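Local structure of TCR beta chain (Gallus gallus, 6LIR) at residues S45-G48 and V49-N53; A63-S66 and S67-V70. The protein pairs with the TCR alpha chain to form the chicken alpha-beta T-cell receptor, which probably recognises peptide antigens presented by MHC molecules. All coordinates share one frame; numbering follows the deposited sequence.

Contact 1 (S45-G48 and V49-N53); sequences SSYG and VKQEN
Ser46 OG is gripped from several sides: it donates to Gln51 O at 2.6 Å, in the carbonyl plane, receives a weak bond from Gly48 N, and is also met by Arg65 NH2 of strand 61-67. With OG anti to the backbone N (chi1 170°), the hydroxyl reaches across to the returning chain. A second clasp comes from the Gln51 side chain, which bends at chi2 and turns its amide back over the hairpin. Tyr47 N points almost straight at Gln51 OE1 (2.8 Å, 169° at the hydrogen), again in the carbonyl plane, and a side-chain oxygen thereby serves a backbone N-H where the chain turns a corner. The other end of this amide is tied too, since Gln51 NE2 donates to Asn53 OD1 at 2.7 Å, arriving above the plane of that carbonyl.

The nitrogen of the Asn53 amide lies against Tyr47: ND2 sits 3.1 Å above the ring plane, over the ring centre, with the two planes inclined by 45°. The same ND2 makes a weak bond to Ser45 OG. The phenol hydroxyl has its partner elsewhere, on Lys94 NZ.

In the backbone, Ser45 and Asn53 form an antiparallel hydrogen-bonded pair, with Ser45 N to Asn53 O at 3.0 Å and Asn53 N to Ser45 O at 2.8 Å. At the tip, Gln51 N bonds to Gly48 O at 3.1 Å across a type II turn with Val49 and Lys50 at its corners. Such a tight hairpin, linking strand C' to the edge strand C'', carries the CDR2 loop at its tip in an immunoglobulin V domain.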
loop_
_atom_site.group_PDB
_atom_site.type_symbol
_atom_site.label_atom_id
_atom_site.label_comp_id
_atom_site.label_asym_id
_atom_site.label_seq_id
_atom_site.Cartn_x
_atom_site.Cartn_y
_atom_site.Cartn_z
ATOM N N SER B 45 -6.476 -24.284 0.786
ATOM C CA SER B 45 -6.146 -24.309 2.202
ATOM C C SER B 45 -5.580 -25.676 2.555
ATOM O O SER B 45 -5.575 -26.601 1.739
ATOM C CB SER B 45 -7.370 -23.993 3.072
ATOM O OG SER B 45 -8.307 -25.060 3.040
ATOM N N SER B 46 -5.131 -25.805 3.801
ATOM C CA SER B 46 -4.517 -27.038 4.270
ATOM C C SER B 46 -4.724 -27.135 5.771
ATOM O O SER B 46 -4.372 -26.206 6.505
ATOM C CB SER B 46 -3.017 -27.066 3.943
ATOM O OG SER B 46 -2.369 -28.143 4.601
ATOM N N TYR B 47 -5.274 -28.257 6.226
ATOM C CA TYR B 47 -5.490 -28.464 7.650
ATOM C C TYR B 47 -4.310 -29.147 8.323
ATOM O O TYR B 47 -4.317 -29.301 9.548
ATOM C CB TYR B 47 -6.763 -29.295 7.890
ATOM C CG TYR B 47 -8.039 -28.705 7.319
ATOM C CD1 TYR B 47 -8.218 -27.329 7.224
ATOM C CD2 TYR B 47 -9.075 -29.529 6.889
ATOM C CE1 TYR B 47 -9.391 -26.791 6.705
ATOM C CE2 TYR B 47 -10.248 -29.002 6.370
ATOM C CZ TYR B 47 -10.398 -27.632 6.281
ATOM O OH TYR B 47 -11.561 -27.100 5.765
ATOM N N GLY B 48 -3.291 -29.519 7.560
ATOM C CA GLY B 48 -2.169 -30.260 8.097
ATOM C C GLY B 48 -1.271 -30.740 6.978
ATOM O O GLY B 48 -1.544 -30.525 5.792
ATOM N N VAL B 49 -0.173 -31.381 7.388
ATOM C CA VAL B 49 0.801 -31.897 6.433
ATOM C C VAL B 49 0.128 -32.821 5.426
ATOM O O VAL B 49 -0.680 -33.688 5.784
ATOM C CB VAL B 49 1.946 -32.616 7.164
ATOM C CG1 VAL B 49 3.025 -33.030 6.178
ATOM C CG2 VAL B 49 2.536 -31.716 8.243
ATOM N N LYS B 50 0.476 -32.636 4.150
ATOM C CA LYS B 50 -0.028 -33.450 3.042
ATOM C C LYS B 50 -1.554 -33.511 3.006
ATOM O O LYS B 50 -2.136 -34.493 2.539
ATOM C CB LYS B 50 0.563 -34.862 3.089
ATOM C CG LYS B 50 2.039 -34.928 2.727
ATOM C CD LYS B 50 2.712 -36.147 3.345
ATOM C CE LYS B 50 4.139 -36.299 2.845
ATOM N NZ LYS B 50 4.183 -36.666 1.403
ATOM N N GLN B 51 -2.214 -32.462 3.494
ATOM C CA GLN B 51 -3.652 -32.283 3.341
ATOM C C GLN B 51 -3.903 -30.971 2.610
ATOM O O GLN B 51 -3.335 -29.939 2.978
ATOM C CB GLN B 51 -4.359 -32.279 4.701
ATOM C CG GLN B 51 -5.862 -32.541 4.641
ATOM C CD GLN B 51 -6.661 -31.335 4.169
ATOM O OE1 GLN B 51 -6.357 -30.194 4.523
ATOM N NE2 GLN B 51 -7.686 -31.584 3.362
ATOM N N GLU B 52 -4.737 -31.012 1.574
ATOM C CA GLU B 52 -5.110 -29.816 0.832
ATOM C C GLU B 52 -6.617 -29.779 0.619
ATOM O O GLU B 52 -7.275 -30.821 0.540
ATOM C CB GLU B 52 -4.386 -29.745 -0.519
ATOM C CG GLU B 52 -2.865 -29.681 -0.405
ATOM C CD GLU B 52 -2.216 -31.055 -0.396
ATOM O OE1 GLU B 52 -2.792 -31.991 -0.994
ATOM O OE2 GLU B 52 -1.132 -31.200 0.209
ATOM N N ASN B 53 -7.159 -28.565 0.522
ATOM C CA ASN B 53 -8.569 -28.357 0.222
ATOM C C ASN B 53 -8.702 -27.303 -0.863
ATOM O O ASN B 53 -8.174 -26.194 -0.721
ATOM C CB ASN B 53 -9.352 -27.910 1.463
ATOM C CG ASN B 53 -9.232 -28.882 2.613
ATOM O OD1 ASN B 53 -9.760 -29.991 2.563
ATOM N ND2 ASN B 53 -8.542 -28.465 3.668
#

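Contact 2 (A63-S66 and S67-V70)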
loop_
_atom_site.group_PDB
_atom_site.type_symbol
_atom_site.label_atom_id
_atom_site.label_comp_id
_atom_site.label_asym_id
_atom_site.label_seq_id
_atom_site.Cartn_x
_atom_site.Cartn_y
_atom_site.Cartn_z
ATOM N N ALA B 63 -1.964 -27.387 -5.181
ATOM C CA ALA B 63 -1.262 -27.038 -3.958
ATOM C C ALA B 63 -0.756 -28.296 -3.278
ATOM O O ALA B 63 -1.277 -29.398 -3.481
ATOM C CB ALA B 63 -2.157 -26.239 -3.004
ATOM N N LYS B 64 0.277 -28.109 -2.465
ATOM C CA LYS B 64 0.925 -29.210 -1.767
ATOM C C LYS B 64 1.433 -28.697 -0.432
ATOM O O LYS B 64 2.241 -27.763 -0.398
ATOM C CB LYS B 64 2.074 -29.806 -2.585
ATOM C CG LYS B 64 2.808 -30.916 -1.842
ATOM C CD LYS B 64 3.746 -31.674 -2.760
ATOM C CE LYS B 64 5.175 -31.213 -2.560
ATOM N NZ LYS B 64 6.080 -32.330 -2.179
ATOM N N ARG B 65 0.979 -29.305 0.657
ATOM C CA ARG B 65 1.529 -28.989 1.974
ATOM C C ARG B 65 2.623 -30.018 2.222
ATOM O O ARG B 65 2.388 -31.104 2.751
ATOM C CB ARG B 65 0.442 -29.028 3.042
ATOM C CG ARG B 65 0.935 -28.752 4.450
ATOM C CD ARG B 65 1.144 -27.266 4.693
ATOM N NE ARG B 65 1.488 -26.984 6.084
ATOM C CZ ARG B 65 0.593 -26.804 7.050
ATOM N NH1 ARG B 65 0.992 -26.546 8.290
ATOM N NH2 ARG B 65 -0.702 -26.887 6.775
ATOM N N SER B 66 3.846 -29.659 1.812
ATOM C CA SER B 66 4.963 -30.596 1.847
ATOM C C SER B 66 5.423 -30.881 3.269
ATOM O O SER B 66 5.982 -31.951 3.536
ATOM C CB SER B 66 6.124 -30.060 1.008
ATOM O OG SER B 66 6.578 -28.811 1.502
ATOM N N SER B 67 5.214 -29.941 4.185
ATOM C CA SER B 67 5.616 -30.117 5.573
ATOM C C SER B 67 4.833 -29.121 6.413
ATOM O O SER B 67 4.099 -28.279 5.890
ATOM C CB SER B 67 7.124 -29.917 5.748
ATOM O OG SER B 67 7.489 -28.581 5.440
ATOM N N GLN B 68 5.007 -29.228 7.733
ATOM C CA GLN B 68 4.321 -28.326 8.652
ATOM C C GLN B 68 4.637 -26.863 8.360
ATOM O O GLN B 68 3.781 -25.991 8.561
ATOM C CB GLN B 68 4.696 -28.682 10.093
ATOM C CG GLN B 68 4.065 -27.805 11.164
ATOM C CD GLN B 68 2.614 -28.159 11.453
ATOM O OE1 GLN B 68 1.904 -28.689 10.596
ATOM N NE2 GLN B 68 2.165 -27.863 12.668
ATOM N N GLU B 69 5.838 -26.576 7.861
ATOM C CA GLU B 69 6.291 -25.199 7.699
ATOM C C GLU B 69 5.965 -24.600 6.337
ATOM O O GLU B 69 5.959 -23.371 6.207
ATOM C CB GLU B 69 7.808 -25.105 7.922
ATOM C CG GLU B 69 8.272 -25.500 9.315
ATOM C CD GLU B 69 8.466 -26.998 9.460
ATOM O OE1 GLU B 69 8.705 -27.462 10.596
ATOM O OE2 GLU B 69 8.372 -27.709 8.438
ATOM N N VAL B 70 5.680 -25.421 5.328
ATOM C CA VAL B 70 5.717 -24.986 3.937
ATOM C C VAL B 70 4.433 -25.405 3.240
ATOM O O VAL B 70 4.038 -26.576 3.302
ATOM C CB VAL B 70 6.938 -25.567 3.194
ATOM C CG1 VAL B 70 6.962 -25.080 1.754
ATOM C CG2 VAL B 70 8.225 -25.197 3.908
#
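Arg65 runs alongside Gln68, both side chains pointing the same way, with the guanidinium and amide planes only 17° apart. The direct bond between them goes to the backbone of Gln68: Arg65 NH1 donates to Gln68 O at 2.9 Å (164° at the hydrogen), and the oxygen lies close to the guanidinium plane. Arg65 NE makes a weaker, more bent bond to Ser67 O, also 2.9 Å long, so two successive carbonyls are lined up along one edge of the group. The bend at chi2 (79°) swings the chain from the strand over the turn, and it brings Arg65 CD to 3.3 Å from Val70 O.

Those carbonyls belong to a tight turn. Gln68 and Glu69 have the backbone angles of a type I beta turn, Val70 N returns a weak bond to Ser67 O, and the Ser67 hydroxyl donates to Glu69 OE2 at 3.2 Å. Near the base, Ser66 OG packs 3.7 Å from Val70 CB and has a weak bond of its own with His72 NE2.

The ends of the two long side chains reach further, into the loop that holds CDR1: Arg65 NH2 bonds to Asp27 O, while Gln68 NE2 is shared between Asp27 OD1 and Asn25 OD1. In this D-E turn, the HV4 loop of a TCR beta V domain, the guanidinium of a buried arginine is met by the neutral oxygens of Ser67, Gln68 and Asp27, which probably spread its positive charge over several carbonyl dipoles and fix the plane of the group.

How the contacts relate
The two contacts follow in series along the V domain, neither nested in nor crossing the other. Contact 1 closes the hairpin between strands 40-46 and 51-54, at the edge of the larger sheet; the chain then runs on to strand 61-67, an outer strand of the three-stranded sheet, and contact 2 closes its turn into strand 70-75. The two contacts end up side by side, their centres about 8 Å apart. Lys50 N probably bonds to Arg65 O at 2.8 Å, and Glu52 OE2 to Arg65 N at 2.9 Å, so the backbone of Arg65 stitches the CDR2 edge to the second sheet.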